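Local atomic coordinates of mycolic acid synthase (Mycobacterium tuberculosis, PDB entry 1L1E), a protein that probably transfers a methylene group from S-adenosyl-L-methionine to a double bond of an alpha mycolic acid, forming its proximal cyclopropane ring. Residues Phe22-Tyr33 with Trp239-Ala250. Sequence-based numbering, arbitrary orientation.
With SAH (S-adenosyl-L-homocysteine), chain D.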
loop_
_atom_site.group_PDB
_atom_site.type_symbol
_atom_site.label_atom_id
_atom_site.label_comp_id
_atom_site.label_asym_id
_atom_site.label_seq_id
_atom_site.Cartn_x
_atom_site.Cartn_y
_atom_site.Cartn_z
ATOM N N PHE A 22 -11.984 -4.567 13.867
ATOM C CA PHE A 22 -12.371 -5.481 12.805
ATOM C C PHE A 22 -11.101 -5.852 12.048
ATOM O O PHE A 22 -10.835 -7.029 11.800
ATOM C CB PHE A 22 -13.357 -4.823 11.841
ATOM C CG PHE A 22 -13.901 -5.767 10.806
ATOM C CD1 PHE A 22 -14.904 -6.680 11.138
ATOM C CD2 PHE A 22 -13.384 -5.781 9.520
ATOM C CE1 PHE A 22 -15.380 -7.588 10.204
ATOM C CE2 PHE A 22 -13.852 -6.688 8.572
ATOM C CZ PHE A 22 -14.854 -7.595 8.918
ATOM N N PHE A 23 -10.316 -4.841 11.685
ATOM C CA PHE A 23 -9.069 -5.084 10.965
ATOM C C PHE A 23 -8.102 -5.921 11.785
ATOM O O PHE A 23 -7.413 -6.795 11.254
ATOM C CB PHE A 23 -8.384 -3.773 10.588
ATOM C CG PHE A 23 -9.096 -3.004 9.516
ATOM C CD1 PHE A 23 -9.852 -1.879 9.832
ATOM C CD2 PHE A 23 -9.017 -3.412 8.186
ATOM C CE1 PHE A 23 -10.516 -1.177 8.845
ATOM C CE2 PHE A 23 -9.684 -2.709 7.185
ATOM C CZ PHE A 23 -10.435 -1.589 7.519
ATOM N N ARG A 24 -8.048 -5.670 13.084
ATOM C CA ARG A 24 -7.139 -6.431 13.925
ATOM C C ARG A 24 -7.469 -7.928 13.934
ATOM O O ARG A 24 -6.676 -8.745 14.417
ATOM C CB ARG A 24 -7.136 -5.862 15.344
ATOM C CG ARG A 24 -6.423 -4.525 15.459
ATOM C CD ARG A 24 -6.306 -4.097 16.916
ATOM N NE ARG A 24 -5.548 -5.083 17.688
ATOM C CZ ARG A 24 -5.509 -5.131 19.016
ATOM N NH1 ARG A 24 -6.188 -4.246 19.736
ATOM N NH2 ARG A 24 -4.792 -6.068 19.625
ATOM N N LEU A 25 -8.629 -8.288 13.386
ATOM C CA LEU A 25 -9.022 -9.691 13.325
ATOM C C LEU A 25 -8.322 -10.462 12.207
ATOM O O LEU A 25 -8.349 -11.695 12.199
ATOM C CB LEU A 25 -10.543 -9.831 13.171
ATOM C CG LEU A 25 -11.370 -9.445 14.406
ATOM C CD1 LEU A 25 -12.847 -9.656 14.106
ATOM C CD2 LEU A 25 -10.936 -10.278 15.612
ATOM N N PHE A 26 -7.714 -9.760 11.250
ATOM C CA PHE A 26 -7.011 -10.470 10.184
ATOM C C PHE A 26 -5.625 -9.929 9.845
ATOM O O PHE A 26 -4.769 -10.675 9.369
ATOM C CB PHE A 26 -7.897 -10.603 8.923
ATOM C CG PHE A 26 -8.208 -9.304 8.224
ATOM C CD1 PHE A 26 -7.324 -8.771 7.295
ATOM C CD2 PHE A 26 -9.410 -8.641 8.463
ATOM C CE1 PHE A 26 -7.629 -7.598 6.609
ATOM C CE2 PHE A 26 -9.726 -7.468 7.785
ATOM C CZ PHE A 26 -8.832 -6.948 6.855
ATOM N N LEU A 27 -5.375 -8.651 10.113
ATOM C CA LEU A 27 -4.046 -8.099 9.836
ATOM C C LEU A 27 -3.049 -8.640 10.869
ATOM O O LEU A 27 -3.439 -9.085 11.949
ATOM C CB LEU A 27 -4.073 -6.567 9.909
ATOM C CG LEU A 27 -5.058 -5.824 8.995
ATOM C CD1 LEU A 27 -4.950 -4.328 9.225
ATOM C CD2 LEU A 27 -4.761 -6.162 7.553
ATOM N N ASP A 28 -1.764 -8.616 10.536
ATOM C CA ASP A 28 -0.743 -9.079 11.468
ATOM C C ASP A 28 -0.649 -8.020 12.589
ATOM O O ASP A 28 -1.310 -6.988 12.515
ATOM C CB ASP A 28 0.597 -9.214 10.740
ATOM C CG ASP A 28 1.198 -7.877 10.389
ATOM O OD1 ASP A 28 0.621 -7.156 9.541
ATOM O OD2 ASP A 28 2.252 -7.544 10.970
ATOM N N PRO A 29 0.167 -8.264 13.636
ATOM C CA PRO A 29 0.321 -7.323 14.752
ATOM C C PRO A 29 0.708 -5.888 14.391
ATOM O O PRO A 29 0.249 -4.944 15.025
ATOM C CB PRO A 29 1.371 -8.000 15.629
ATOM C CG PRO A 29 1.056 -9.446 15.437
ATOM C CD PRO A 29 0.881 -9.519 13.926
ATOM N N THR A 30 1.555 -5.725 13.382
ATOM C CA THR A 30 1.978 -4.391 12.960
ATOM C C THR A 30 0.850 -3.677 12.219
ATOM O O THR A 30 0.964 -2.497 11.886
ATOM C CB THR A 30 3.190 -4.461 12.010
ATOM O OG1 THR A 30 2.773 -4.978 10.741
ATOM C CG2 THR A 30 4.276 -5.363 12.593
ATOM N N GLN A 31 -0.234 -4.398 11.957
ATOM C CA GLN A 31 -1.373 -3.836 11.234
ATOM C C GLN A 31 -1.020 -3.306 9.833
ATOM O O GLN A 31 -1.531 -2.267 9.405
ATOM C CB GLN A 31 -2.048 -2.721 12.055
ATOM C CG GLN A 31 -2.831 -3.213 13.288
ATOM C CD GLN A 31 -4.011 -2.302 13.640
ATOM O OE1 GLN A 31 -5.016 -2.256 12.918
ATOM N NE2 GLN A 31 -3.885 -1.562 14.747
ATOM N N THR A 32 -0.149 -4.016 9.117
ATOM C CA THR A 32 0.211 -3.605 7.761
ATOM C C THR A 32 -0.892 -4.108 6.854
ATOM O O THR A 32 -1.266 -5.273 6.920
ATOM C CB THR A 32 1.562 -4.194 7.322
ATOM O OG1 THR A 32 2.591 -3.628 8.126
ATOM C CG2 THR A 32 1.860 -3.861 5.855
ATOM N N TYR A 33 -1.408 -3.220 6.009
ATOM C CA TYR A 33 -2.524 -3.536 5.122
ATOM C C TYR A 33 -2.129 -3.301 3.672
ATOM O O TYR A 33 -2.554 -2.326 3.052
ATOM C CB TYR A 33 -3.705 -2.634 5.500
ATOM C CG TYR A 33 -5.019 -2.930 4.824
ATOM C CD1 TYR A 33 -5.944 -1.910 4.593
ATOM C CD2 TYR A 33 -5.362 -4.227 4.451
ATOM C CE1 TYR A 33 -7.181 -2.173 4.006
ATOM C CE2 TYR A 33 -6.593 -4.504 3.863
ATOM C CZ TYR A 33 -7.499 -3.472 3.643
ATOM O OH TYR A 33 -8.716 -3.743 3.050
ATOM N N TRP A 239 -4.838 -13.465 5.036
ATOM C CA TRP A 239 -5.803 -12.568 5.669
ATOM C C TRP A 239 -7.151 -13.264 5.745
ATOM O O TRP A 239 -7.878 -13.126 6.731
ATOM C CB TRP A 239 -5.967 -11.258 4.887
ATOM C CG TRP A 239 -4.838 -10.271 5.055
ATOM C CD1 TRP A 239 -3.980 -10.167 6.118
ATOM C CD2 TRP A 239 -4.488 -9.217 4.153
ATOM N NE1 TRP A 239 -3.121 -9.114 5.930
ATOM C CE2 TRP A 239 -3.411 -8.512 4.731
ATOM C CE3 TRP A 239 -4.985 -8.798 2.905
ATOM C CZ2 TRP A 239 -2.817 -7.413 4.107
ATOM C CZ3 TRP A 239 -4.392 -7.702 2.284
ATOM C CH2 TRP A 239 -3.320 -7.025 2.884
ATOM N N ALA A 240 -7.486 -14.016 4.696
ATOM C CA ALA A 240 -8.755 -14.732 4.639
ATOM C C ALA A 240 -8.835 -15.793 5.734
ATOM O O ALA A 240 -9.826 -15.868 6.473
ATOM C CB ALA A 240 -8.926 -15.380 3.260
ATOM N N THR A 241 -7.787 -16.610 5.832
ATOM C CA THR A 241 -7.723 -17.677 6.838
ATOM C C THR A 241 -7.895 -17.132 8.252
ATOM O O THR A 241 -8.585 -17.725 9.075
ATOM C CB THR A 241 -6.373 -18.443 6.743
ATOM O OG1 THR A 241 -6.283 -19.081 5.461
ATOM C CG2 THR A 241 -6.265 -19.508 7.842
ATOM N N ALA A 242 -7.274 -15.989 8.520
ATOM C CA ALA A 242 -7.353 -15.354 9.828
ATOM C C ALA A 242 -8.767 -14.821 10.112
ATOM O O ALA A 242 -9.324 -15.035 11.198
ATOM C CB ALA A 242 -6.336 -14.224 9.906
ATOM N N LEU A 243 -9.344 -14.136 9.127
ATOM C CA LEU A 243 -10.685 -13.586 9.264
ATOM C C LEU A 243 -11.657 -14.725 9.531
ATOM O O LEU A 243 -12.479 -14.648 10.443
ATOM C CB LEU A 243 -11.093 -12.841 7.985
ATOM C CG LEU A 243 -12.484 -12.198 7.955
ATOM C CD1 LEU A 243 -12.682 -11.303 9.162
ATOM C CD2 LEU A 243 -12.637 -11.394 6.671
ATOM N N GLU A 244 -11.552 -15.785 8.733
ATOM C CA GLU A 244 -12.423 -16.941 8.884
ATOM C C GLU A 244 -12.367 -17.523 10.289
ATOM O O GLU A 244 -13.405 -17.785 10.895
ATOM C CB GLU A 244 -12.055 -18.034 7.879
ATOM C CG GLU A 244 -12.914 -19.282 8.021
ATOM C CD GLU A 244 -12.696 -20.273 6.900
ATOM O OE1 GLU A 244 -13.386 -21.313 6.883
ATOM O OE2 GLU A 244 -11.838 -20.015 6.038
ATOM N N ALA A 245 -11.157 -17.727 10.803
ATOM C CA ALA A 245 -10.990 -18.288 12.138
ATOM C C ALA A 245 -11.595 -17.386 13.208
ATOM O O ALA A 245 -11.937 -17.853 14.289
ATOM C CB ALA A 245 -9.511 -18.532 12.432
ATOM N N ASN A 246 -11.720 -16.095 12.904
ATOM C CA ASN A 246 -12.294 -15.141 13.853
ATOM C C ASN A 246 -13.683 -14.684 13.416
ATOM O O ASN A 246 -14.111 -13.569 13.733
ATOM C CB ASN A 246 -11.383 -13.919 14.012
ATOM C CG ASN A 246 -10.047 -14.263 14.626
ATOM O OD1 ASN A 246 -9.097 -14.608 13.922
ATOM N ND2 ASN A 246 -9.965 -14.182 15.953
ATOM N N LYS A 247 -14.383 -15.557 12.699
ATOM C CA LYS A 247 -15.719 -15.265 12.194
ATOM C C LYS A 247 -16.700 -14.728 13.233
ATOM O O LYS A 247 -17.193 -13.605 13.105
ATOM C CB LYS A 247 -16.317 -16.514 11.541
ATOM C CG LYS A 247 -17.753 -16.338 11.110
ATOM C CD LYS A 247 -18.310 -17.601 10.496
ATOM C CE LYS A 247 -19.776 -17.432 10.145
ATOM N NZ LYS A 247 -20.347 -18.667 9.538
ATOM N N ASP A 248 -16.986 -15.529 14.255
ATOM C CA ASP A 248 -17.933 -15.116 15.294
ATOM C C ASP A 248 -17.664 -13.705 15.827
ATOM O O ASP A 248 -18.572 -12.876 15.893
ATOM C CB ASP A 248 -17.941 -16.119 16.457
ATOM C CG ASP A 248 -18.538 -17.469 16.068
ATOM O OD1 ASP A 248 -19.327 -17.528 15.096
ATOM O OD2 ASP A 248 -18.227 -18.474 16.746
ATOM N N GLN A 249 -16.421 -13.426 16.196
ATOM C CA GLN A 249 -16.083 -12.107 16.712
ATOM C C GLN A 249 -16.274 -11.021 15.651
ATOM O O GLN A 249 -16.700 -9.908 15.961
ATOM C CB GLN A 249 -14.641 -12.100 17.213
ATOM C CG GLN A 249 -14.214 -10.803 17.887
ATOM C CD GLN A 249 -15.051 -10.481 19.103
ATOM O OE1 GLN A 249 -15.223 -11.318 19.992
ATOM N NE2 GLN A 249 -15.574 -9.263 19.156
ATOM N N ALA A 250 -15.961 -11.339 14.399
ATOM C CA ALA A 250 -16.105 -10.370 13.319
ATOM C C ALA A 250 -17.572 -9.992 13.125
ATOM O O ALA A 250 -17.909 -8.820 12.948
ATOM C CB ALA A 250 -15.539 -10.938 12.023
HETATM N N SAH D . 0.652 2.159 3.631
HETATM C CA SAH D . -0.045 1.461 4.713
HETATM C CB SAH D . -1.574 1.625 4.571
HETATM C CG SAH D . -2.191 1.175 3.244
HETATM S SD SAH D . -3.975 1.395 3.164
HETATM C C SAH D . 0.307 -0.036 4.709
HETATM O O SAH D . 1.109 -0.442 3.862
HETATM O OXT SAH D . -0.244 -0.781 5.532
HETATM C "C5'" SAH D . -4.093 2.971 2.250
HETATM C "C4'" SAH D . -3.603 4.204 3.018
HETATM O "O4'" SAH D . -3.463 5.373 2.159
HETATM C "C3'" SAH D . -4.551 4.643 4.131
HETATM O "O3'" SAH D . -3.742 5.106 5.235
HETATM C "C2'" SAH D . -5.330 5.767 3.504
HETATM O "O2'" SAH D . -5.973 6.586 4.485
HETATM C "C1'" SAH D . -4.253 6.453 2.720
HETATM N N9 SAH D . -4.743 7.349 1.649
HETATM C C8 SAH D . -5.649 7.142 0.658
HETATM N N7 SAH D . -5.874 8.122 -0.153
HETATM C C5 SAH D . -5.029 9.113 0.331
HETATM C C6 SAH D . -4.753 10.460 -0.075
HETATM N N6 SAH D . -5.347 11.040 -1.129
HETATM N N1 SAH D . -3.830 11.179 0.660
HETATM C C2 SAH D . -3.223 10.598 1.724
HETATM N N3 SAH D . -3.400 9.346 2.195
HETATM C C4 SAH D . -4.327 8.652 1.446
HETATM O O HOH W 1 -0.878 -7.953 7.622
#
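The first torsions of Phe26 and Trp239 bring their rings together. In Phe26, CG stands between the backbone N and the carbonyl carbon (chi1 67°). In Trp239, CG lies opposite the carbonyl carbon (chi1 -76°). The edge of the Phe26 ring thereby points at the indole face, with CD1 3.7 Å from Trp239 CG. This is an edge-to-face pair, the planes at 68°. Leu27 lays CD2 over the indole, 4.1 Å from the centroid of the five-membered ring, an off-centre CH-pi contact. Tyr33 CD2 reaches Trp239 CH2 at 3.8 Å, and this pair of rings meets obliquely.

Further along, Phe26 CB packs on Leu243 CB and Ala242 CB. Leu25 puts CD1 against Ala250 CB at 3.6 Å. Phe22 CE1 comes to the same methyl. Leu243 also packs on Tyr259, Tyr262 and Met263 of helix 256-274.

One water lies at the indole edge. It accepts from Trp239 NE1 at 3.0 Å and donates to Asp28 OD1 and Thr32 O. Asp28 OD2 takes both Thr30 N, as an Asx turn, and Thr30 OG1. Tyr33 N donates a nearly straight bond to SAH OXT (2.7 Å).

The contact thus joins the end of helix 229-245 and the start of helix 247-253 to the loop whose Tyr33 N binds one carboxylate oxygen of SAH. Direct contacts are mostly apolar, while the water satisfies the indole N-H and links it to the Asp28 turn leading to the cofactor.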